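B-agarase (PDB 5Z6P) probably hydrolyses beta-galactosidic linkages of agarose, as an agarase of glycoside hydrolase family 50. Local coordinates at residues T315-D320 against Q391-S396; Y364-D369 against Y395-A400. All blocks are in the same frame, centred on the assembly; numbering follows the deposited sequence.

Contact 1 of 2, residues T315-D320 against Q391-S396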
ATOM      1  N   THR A 315     -12.910  -2.462 -13.917  1.00 15.24           N
ATOM      2  CA  THR A 315     -11.984  -3.481 -14.373  1.00 15.72           C
ATOM      3  C   THR A 315     -12.033  -3.584 -15.918  1.00 17.51           C
ATOM      4  O   THR A 315     -13.056  -3.295 -16.538  1.00 18.45           O
ATOM      5  CB  THR A 315     -12.319  -4.842 -13.704  1.00 15.66           C
ATOM      6  OG1 THR A 315     -11.272  -5.780 -13.942  1.00 17.13           O
ATOM      7  CG2 THR A 315     -13.654  -5.403 -14.226  1.00 17.53           C
ATOM      8  N   ILE A 316     -10.933  -3.991 -16.536  1.00 15.91           N
ATOM      9  CA  ILE A 316     -10.859  -4.089 -17.989  1.00 16.62           C
ATOM     10  C   ILE A 316     -11.679  -5.282 -18.509  1.00 18.74           C
ATOM     11  O   ILE A 316     -11.524  -6.404 -18.026  1.00 18.85           O
ATOM     12  CB  ILE A 316      -9.395  -4.214 -18.457  1.00 14.89           C
ATOM     13  CG1 ILE A 316      -8.657  -2.890 -18.240  1.00 18.48           C
ATOM     14  CG2 ILE A 316      -9.318  -4.644 -19.917  1.00 19.01           C
ATOM     15  CD1 ILE A 316      -9.094  -1.766 -19.170  1.00 20.84           C
ATOM     16  N   THR A 317     -12.554  -5.046 -19.482  1.00 17.50           N
ATOM     17  CA  THR A 317     -13.367  -6.144 -20.023  1.00 15.95           C
ATOM     18  C   THR A 317     -12.649  -6.945 -21.091  1.00 14.11           C
ATOM     19  O   THR A 317     -13.047  -8.058 -21.405  1.00 17.74           O
ATOM     20  CB  THR A 317     -14.697  -5.653 -20.638  1.00 19.61           C
ATOM     21  OG1 THR A 317     -14.426  -4.772 -21.734  1.00 18.95           O
ATOM     22  CG2 THR A 317     -15.556  -4.953 -19.605  1.00 16.39           C
ATOM     23  N   GLY A 318     -11.599  -6.385 -21.655  1.00 16.40           N
ATOM     24  CA  GLY A 318     -10.962  -6.991 -22.810  1.00 17.19           C
ATOM     25  C   GLY A 318     -11.398  -6.323 -24.112  1.00 20.89           C
ATOM     26  O   GLY A 318     -10.616  -6.233 -25.053  1.00 23.26           O
ATOM     27  N   ILE A 319     -12.645  -5.853 -24.170  1.00 19.77           N
ATOM     28  CA  ILE A 319     -13.144  -5.195 -25.386  1.00 21.26           C
ATOM     29  C   ILE A 319     -12.361  -3.904 -25.649  1.00 22.79           C
ATOM     30  O   ILE A 319     -12.257  -3.040 -24.779  1.00 19.99           O
ATOM     31  CB  ILE A 319     -14.658  -4.868 -25.297  1.00 21.12           C
ATOM     32  CG1 ILE A 319     -15.486  -6.139 -25.056  1.00 18.19           C
ATOM     33  CG2 ILE A 319     -15.125  -4.112 -26.551  1.00 19.62           C
ATOM     34  CD1 ILE A 319     -15.251  -7.242 -26.061  1.00 21.09           C
ATOM     35  N   ASP A 320     -11.800  -3.810 -26.853  1.00 22.77           N
ATOM     36  CA  ASP A 320     -10.974  -2.692 -27.293  1.00 19.49           C
ATOM     37  C   ASP A 320      -9.700  -2.546 -26.484  1.00 22.38           C
ATOM     38  O   ASP A 320      -9.078  -1.488 -26.487  1.00 20.76           O
ATOM     39  CB  ASP A 320     -11.768  -1.389 -27.251  1.00 24.38           C
ATOM     40  CG  ASP A 320     -12.533  -1.138 -28.529  1.00 19.50           C
ATOM     41  OD1 ASP A 320     -12.654  -2.083 -29.318  1.00 21.81           O
ATOM     42  OD2 ASP A 320     -13.004  -0.007 -28.738  1.00 23.35           O
ATOM     43  N   GLN A 391      -5.469   1.422 -23.706  1.00 29.61           N
ATOM     44  CA  GLN A 391      -6.882   1.666 -23.581  1.00 23.76           C
ATOM     45  C   GLN A 391      -7.770   0.463 -23.498  1.00 22.28           C
ATOM     46  O   GLN A 391      -7.341  -0.633 -23.742  1.00 25.08           O
ATOM     47  CB  GLN A 391      -7.351   2.467 -24.810  1.00 23.26           C
ATOM     48  CG  GLN A 391      -7.418   1.671 -26.094  1.00 27.26           C
ATOM     49  CD  GLN A 391      -8.251   2.272 -27.223  1.00 27.52           C
ATOM     50  OE1 GLN A 391      -8.734   3.379 -27.164  1.00 33.33           O
ATOM     51  NE2 GLN A 391      -8.422   1.517 -28.241  1.00 30.61           N
ATOM     52  N   GLY A 392      -9.024   0.701 -23.170  1.00 23.11           N
ATOM     53  CA  GLY A 392      -9.994  -0.367 -23.175  1.00 19.58           C
ATOM     54  C   GLY A 392     -11.313  -0.027 -22.535  1.00 16.89           C
ATOM     55  O   GLY A 392     -11.428   0.878 -21.726  1.00 19.26           O
ATOM     56  N   GLU A 393     -12.325  -0.784 -22.908  1.00 20.40           N
ATOM     57  CA  GLU A 393     -13.600  -0.744 -22.221  1.00 18.32           C
ATOM     58  C   GLU A 393     -13.414  -1.245 -20.796  1.00 18.35           C
ATOM     59  O   GLU A 393     -12.618  -2.140 -20.561  1.00 17.16           O
ATOM     60  CB  GLU A 393     -14.620  -1.599 -22.967  1.00 17.08           C
ATOM     61  CG  GLU A 393     -15.959  -1.704 -22.300  1.00 18.55           C
ATOM     62  CD  GLU A 393     -16.875  -2.690 -22.997  1.00 19.96           C
ATOM     63  OE1 GLU A 393     -16.877  -3.873 -22.620  1.00 20.16           O
ATOM     64  OE2 GLU A 393     -17.597  -2.274 -23.922  1.00 22.48           O
ATOM     65  N   THR A 394     -14.135  -0.653 -19.855  1.00 16.48           N
ATOM     66  CA  THR A 394     -14.128  -1.138 -18.487  1.00 17.35           C
ATOM     67  C   THR A 394     -15.531  -1.427 -18.002  1.00 21.45           C
ATOM     68  O   THR A 394     -16.520  -1.028 -18.627  1.00 19.45           O
ATOM     69  CB  THR A 394     -13.484  -0.127 -17.510  1.00 17.26           C
ATOM     70  OG1 THR A 394     -14.285   1.058 -17.440  1.00 15.32           O
ATOM     71  CG2 THR A 394     -12.076   0.222 -17.947  1.00 16.14           C
ATOM     72  N   TYR A 395     -15.611  -2.112 -16.869  1.00 16.67           N
ATOM     73  CA  TYR A 395     -16.889  -2.330 -16.246  1.00 16.47           C
ATOM     74  C   TYR A 395     -16.724  -2.343 -14.741  1.00 16.61           C
ATOM     75  O   TYR A 395     -15.726  -2.822 -14.230  1.00 19.22           O
ATOM     76  CB  TYR A 395     -17.513  -3.638 -16.731  1.00 13.99           C
ATOM     77  CG  TYR A 395     -18.975  -3.742 -16.381  1.00 18.23           C
ATOM     78  CD1 TYR A 395     -19.925  -2.995 -17.067  1.00 17.70           C
ATOM     79  CD2 TYR A 395     -19.410  -4.564 -15.352  1.00 14.84           C
ATOM     80  CE1 TYR A 395     -21.270  -3.084 -16.751  1.00 17.66           C
ATOM     81  CE2 TYR A 395     -20.754  -4.656 -15.032  1.00 16.03           C
ATOM     82  CZ  TYR A 395     -21.678  -3.917 -15.733  1.00 16.06           C
ATOM     83  OH  TYR A 395     -23.016  -4.003 -15.411  1.00 17.99           O
ATOM     84  N   SER A 396     -17.707  -1.798 -14.046  1.00 17.91           N
ATOM     85  CA  SER A 396     -17.751  -1.883 -12.592  1.00 17.07           C
ATOM     86  C   SER A 396     -18.894  -2.794 -12.164  1.00 15.64           C
ATOM     87  O   SER A 396     -20.051  -2.396 -12.181  1.00 17.58           O
ATOM     88  CB  SER A 396     -17.906  -0.501 -11.973  1.00 15.56           C
ATOM     89  OG  SER A 396     -18.325  -0.591 -10.628  1.00 14.57           O
TER
HETATM   90  O   HOH W   1     -11.138  -3.623 -22.302  1.00 16.74           O
HETATM   91  O   HOH W   2     -11.761   2.334 -28.458  1.00 28.42           O
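Glu393 O is gripped by two donors. Thr317 N reaches it at 3.1 Å with an almost straight N-H (173°), and a water donates to it as well. The same water donates to Ile319 O, which also accepts from Glu393 N at 2.9 Å, nearly end-on to its carbonyl. Water and backbone thus bridge the stretch where 315-320 leaves regular pairing. Before that break the pairing is regular and antiparallel: Thr315 and Tyr395 form a hydrogen-bonded pair, with Tyr395 N to Thr315 O at 2.8 Å.

The carboxylate of Glu393 lies against the turn. With CG anti to the backbone N (chi1 176°) and the chain extended, OE1 accepts a hydrogen bond from Thr317 OG1 at 2.8 Å, on its anti side and 30° out of the carboxylate plane. OG1 in turn accepts from Ile319 N, an ST turn, while Glu393 OE2 bonds Tyr370 OH; both oxygens are therefore held. Ile319 lies side by side with Glu393, its CB and CG1 against OE1, and Ile316 CD1 touches Thr394 CG2 at 3.8 Å.

Strand 388-395 is the middle of a three-stranded antiparallel sheet, between 315-325 and 378-384, while helix 353-361 meets Thr315 and Ile319 through Arg360 and Arg361.

Contact 2 of 2, residues Y364-D369 against Y395-A400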
ATOM      1  N   TYR A 364     -15.130 -13.518 -18.346  1.00 17.11           N
ATOM      2  CA  TYR A 364     -16.430 -13.090 -17.848  1.00 17.70           C
ATOM      3  C   TYR A 364     -17.568 -13.964 -18.363  1.00 19.10           C
ATOM      4  O   TYR A 364     -17.778 -14.096 -19.569  1.00 20.07           O
ATOM      5  CB  TYR A 364     -16.686 -11.618 -18.205  1.00 16.58           C
ATOM      6  CG  TYR A 364     -15.601 -10.693 -17.708  1.00 15.38           C
ATOM      7  CD1 TYR A 364     -15.548 -10.304 -16.374  1.00 15.41           C
ATOM      8  CD2 TYR A 364     -14.610 -10.226 -18.566  1.00 18.91           C
ATOM      9  CE1 TYR A 364     -14.552  -9.464 -15.911  1.00 16.20           C
ATOM     10  CE2 TYR A 364     -13.595  -9.390 -18.106  1.00 17.54           C
ATOM     11  CZ  TYR A 364     -13.573  -9.016 -16.779  1.00 17.67           C
ATOM     12  OH  TYR A 364     -12.581  -8.181 -16.322  1.00 17.30           O
ATOM     13  N   GLN A 365     -18.289 -14.570 -17.430  1.00 19.09           N
ATOM     14  CA  GLN A 365     -19.503 -15.306 -17.745  1.00 18.15           C
ATOM     15  C   GLN A 365     -20.615 -14.365 -18.199  1.00 22.52           C
ATOM     16  O   GLN A 365     -21.436 -14.729 -19.028  1.00 24.15           O
ATOM     17  CB  GLN A 365     -19.980 -16.111 -16.539  1.00 19.44           C
ATOM     18  CG  GLN A 365     -19.137 -17.307 -16.179  1.00 16.52           C
ATOM     19  CD  GLN A 365     -19.710 -18.078 -14.997  1.00 20.43           C
ATOM     20  OE1 GLN A 365     -20.429 -17.528 -14.163  1.00 24.74           O
ATOM     21  NE2 GLN A 365     -19.386 -19.351 -14.919  1.00 22.72           N
ATOM     22  N   TRP A 366     -20.652 -13.162 -17.633  1.00 20.70           N
ATOM     23  CA  TRP A 366     -21.657 -12.177 -18.012  1.00 18.10           C
ATOM     24  C   TRP A 366     -21.119 -10.753 -18.094  1.00 22.33           C
ATOM     25  O   TRP A 366     -20.446 -10.266 -17.187  1.00 15.44           O
ATOM     26  CB  TRP A 366     -22.824 -12.206 -17.037  1.00 20.26           C
ATOM     27  CG  TRP A 366     -23.871 -11.176 -17.316  1.00 20.69           C
ATOM     28  CD1 TRP A 366     -24.938 -11.302 -18.160  1.00 22.61           C
ATOM     29  CD2 TRP A 366     -23.972  -9.867 -16.738  1.00 20.32           C
ATOM     30  NE1 TRP A 366     -25.686 -10.152 -18.148  1.00 21.91           N
ATOM     31  CE2 TRP A 366     -25.115  -9.254 -17.285  1.00 21.87           C
ATOM     32  CE3 TRP A 366     -23.198  -9.145 -15.819  1.00 20.07           C
ATOM     33  CZ2 TRP A 366     -25.507  -7.962 -16.941  1.00 18.29           C
ATOM     34  CZ3 TRP A 366     -23.591  -7.872 -15.480  1.00 18.04           C
ATOM     35  CH2 TRP A 366     -24.738  -7.292 -16.043  1.00 18.46           C
ATOM     36  N   LEU A 367     -21.413 -10.110 -19.217  1.00 20.86           N
ATOM     37  CA  LEU A 367     -21.303  -8.672 -19.358  1.00 18.61           C
ATOM     38  C   LEU A 367     -22.605  -8.229 -20.019  1.00 18.57           C
ATOM     39  O   LEU A 367     -23.140  -8.944 -20.856  1.00 18.16           O
ATOM     40  CB  LEU A 367     -20.069  -8.284 -20.174  1.00 19.02           C
ATOM     41  CG  LEU A 367     -18.768  -8.420 -19.373  1.00 14.59           C
ATOM     42  CD1 LEU A 367     -17.563  -8.289 -20.262  1.00 17.34           C
ATOM     43  CD2 LEU A 367     -18.734  -7.391 -18.271  1.00 18.21           C
ATOM     44  N   PRO A 368     -23.138  -7.067 -19.623  1.00 18.19           N
ATOM     45  CA  PRO A 368     -24.458  -6.698 -20.138  1.00 18.07           C
ATOM     46  C   PRO A 368     -24.465  -6.363 -21.630  1.00 21.04           C
ATOM     47  O   PRO A 368     -23.494  -5.812 -22.146  1.00 17.44           O
ATOM     48  CB  PRO A 368     -24.821  -5.460 -19.319  1.00 19.46           C
ATOM     49  CG  PRO A 368     -23.484  -4.861 -18.935  1.00 18.98           C
ATOM     50  CD  PRO A 368     -22.596  -6.058 -18.696  1.00 16.99           C
ATOM     51  N   ASP A 369     -25.556  -6.729 -22.298  1.00 19.48           N
ATOM     52  CA  ASP A 369     -25.873  -6.188 -23.611  1.00 23.11           C
ATOM     53  C   ASP A 369     -25.876  -4.675 -23.526  1.00 20.57           C
ATOM     54  O   ASP A 369     -26.199  -4.114 -22.488  1.00 24.53           O
ATOM     55  CB  ASP A 369     -27.235  -6.686 -24.106  1.00 25.31           C
ATOM     56  CG  ASP A 369     -27.259  -8.178 -24.342  1.00 31.63           C
ATOM     57  OD1 ASP A 369     -26.172  -8.783 -24.481  1.00 29.21           O
ATOM     58  OD2 ASP A 369     -28.370  -8.746 -24.399  1.00 34.67           O
ATOM     59  N   TYR A 395     -15.611  -2.112 -16.869  1.00 16.67           N
ATOM     60  CA  TYR A 395     -16.889  -2.330 -16.246  1.00 16.47           C
ATOM     61  C   TYR A 395     -16.724  -2.343 -14.741  1.00 16.61           C
ATOM     62  O   TYR A 395     -15.726  -2.822 -14.230  1.00 19.22           O
ATOM     63  CB  TYR A 395     -17.513  -3.638 -16.731  1.00 13.99           C
ATOM     64  CG  TYR A 395     -18.975  -3.742 -16.381  1.00 18.23           C
ATOM     65  CD1 TYR A 395     -19.925  -2.995 -17.067  1.00 17.70           C
ATOM     66  CD2 TYR A 395     -19.410  -4.564 -15.352  1.00 14.84           C
ATOM     67  CE1 TYR A 395     -21.270  -3.084 -16.751  1.00 17.66           C
ATOM     68  CE2 TYR A 395     -20.754  -4.656 -15.032  1.00 16.03           C
ATOM     69  CZ  TYR A 395     -21.678  -3.917 -15.733  1.00 16.06           C
ATOM     70  OH  TYR A 395     -23.016  -4.003 -15.411  1.00 17.99           O
ATOM     71  N   SER A 396     -17.707  -1.798 -14.046  1.00 17.91           N
ATOM     72  CA  SER A 396     -17.751  -1.883 -12.592  1.00 17.07           C
ATOM     73  C   SER A 396     -18.894  -2.794 -12.164  1.00 15.64           C
ATOM     74  O   SER A 396     -20.051  -2.396 -12.181  1.00 17.58           O
ATOM     75  CB  SER A 396     -17.906  -0.501 -11.973  1.00 15.56           C
ATOM     76  OG  SER A 396     -18.325  -0.591 -10.628  1.00 14.57           O
ATOM     77  N   PHE A 397     -18.563  -4.026 -11.807  1.00 16.04           N
ATOM     78  CA  PHE A 397     -19.537  -4.927 -11.203  1.00 18.47           C
ATOM     79  C   PHE A 397     -20.058  -4.374  -9.866  1.00 17.51           C
ATOM     80  O   PHE A 397     -21.204  -4.592  -9.503  1.00 16.68           O
ATOM     81  CB  PHE A 397     -18.936  -6.326 -11.009  1.00 16.30           C
ATOM     82  CG  PHE A 397     -18.711  -7.073 -12.290  1.00 17.56           C
ATOM     83  CD1 PHE A 397     -19.732  -7.828 -12.855  1.00 18.15           C
ATOM     84  CD2 PHE A 397     -17.490  -7.013 -12.946  1.00 19.30           C
ATOM     85  CE1 PHE A 397     -19.539  -8.512 -14.052  1.00 16.84           C
ATOM     86  CE2 PHE A 397     -17.290  -7.709 -14.133  1.00 17.00           C
ATOM     87  CZ  PHE A 397     -18.315  -8.456 -14.681  1.00 17.62           C
ATOM     88  N   TYR A 398     -19.231  -3.630  -9.143  1.00 15.92           N
ATOM     89  CA  TYR A 398     -19.703  -3.060  -7.882  1.00 16.92           C
ATOM     90  C   TYR A 398     -20.873  -2.095  -8.111  1.00 18.26           C
ATOM     91  O   TYR A 398     -21.883  -2.165  -7.412  1.00 16.74           O
ATOM     92  CB  TYR A 398     -18.569  -2.349  -7.140  1.00 15.83           C
ATOM     93  CG  TYR A 398     -18.935  -1.897  -5.740  1.00 14.90           C
ATOM     94  CD1 TYR A 398     -18.969  -2.796  -4.686  1.00 13.97           C
ATOM     95  CD2 TYR A 398     -19.236  -0.570  -5.480  1.00 14.24           C
ATOM     96  CE1 TYR A 398     -19.304  -2.384  -3.411  1.00 12.67           C
ATOM     97  CE2 TYR A 398     -19.559  -0.149  -4.218  1.00 13.73           C
ATOM     98  CZ  TYR A 398     -19.589  -1.055  -3.185  1.00 14.73           C
ATOM     99  OH  TYR A 398     -19.908  -0.628  -1.918  1.00 15.73           O
ATOM    100  N   ALA A 399     -20.738  -1.220  -9.109  1.00 18.78           N
ATOM    101  CA  ALA A 399     -21.800  -0.287  -9.469  1.00 18.53           C
ATOM    102  C   ALA A 399     -23.054  -1.054  -9.888  1.00 17.14           C
ATOM    103  O   ALA A 399     -24.160  -0.691  -9.503  1.00 17.88           O
ATOM    104  CB  ALA A 399     -21.346   0.659 -10.585  1.00 16.53           C
ATOM    105  N   ALA A 400     -22.855  -2.124 -10.657  1.00 18.29           N
ATOM    106  CA  ALA A 400     -23.962  -2.960 -11.137  1.00 17.56           C
ATOM    107  C   ALA A 400     -24.691  -3.575  -9.963  1.00 19.60           C
ATOM    108  O   ALA A 400     -25.915  -3.593  -9.952  1.00 20.63           O
ATOM    109  CB  ALA A 400     -23.467  -4.059 -12.075  1.00 14.82           C
TER
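Pro368 lies over one face of the Tyr395 ring: its CD sits 4.1 Å from the ring centroid and 28° off the normal, a CH-pi contact, while Pro368 CG comes to 3.6 Å from Tyr395 CE1. Trp366 reaches the phenol end of the same tyrosine, its CH2 3.8 Å from Tyr395 OH, whose hydrogen-bond partner is Leu374 O.

Phe397 is met at its rim. Trp366 O lies in its ring plane, 3.7 Å from Phe397 CE1, and Tyr364 CE1 approaches Phe397 CE2 at 3.7 Å. The Tyr364 and Phe397 planes differ by 23°, but with centroids 5.8 Å apart the rings are slid past each other and barely overlap. Phe397 CG is anti to its carbonyl carbon (chi1 -70°), which turns one face of its ring to the CD2 edge of Tyr395, an edge-to-face (T-shaped) pair within the segment. Leu367 CD2 touches both rings, at 3.8 Å from Phe397 CZ.

Contacts across the segments are mainly apolar packing, an aromatic cluster between an irregular loop and the junction of strand 388-395 with helix 397-406. That helix start carries a classical N-cap: Ser396 OG accepts from Ala399 N at 2.9 Å.

The centres of the two contacts lie about 10 Å apart, on the same side of the chain's centre. Along the chain the order is 315-320, 364-369, then 391-400, where strand 388-395 passes through Ser396 into helix 397-406; both contacts share Tyr395 and Ser396 at that junction. The loop of contact 2 also reaches contact 1 directly: Tyr364 OH lies 2.7 Å from Ile316 O, a probable hydrogen bond, and Leu367 CD1 packs 3.9 Å from Thr317 CB. One edge strand, one loop and one strand-to-helix junction thus pack together, largely through backbone and polar bonds in contact 1 and mostly apolar, aromatic packing in contact 2.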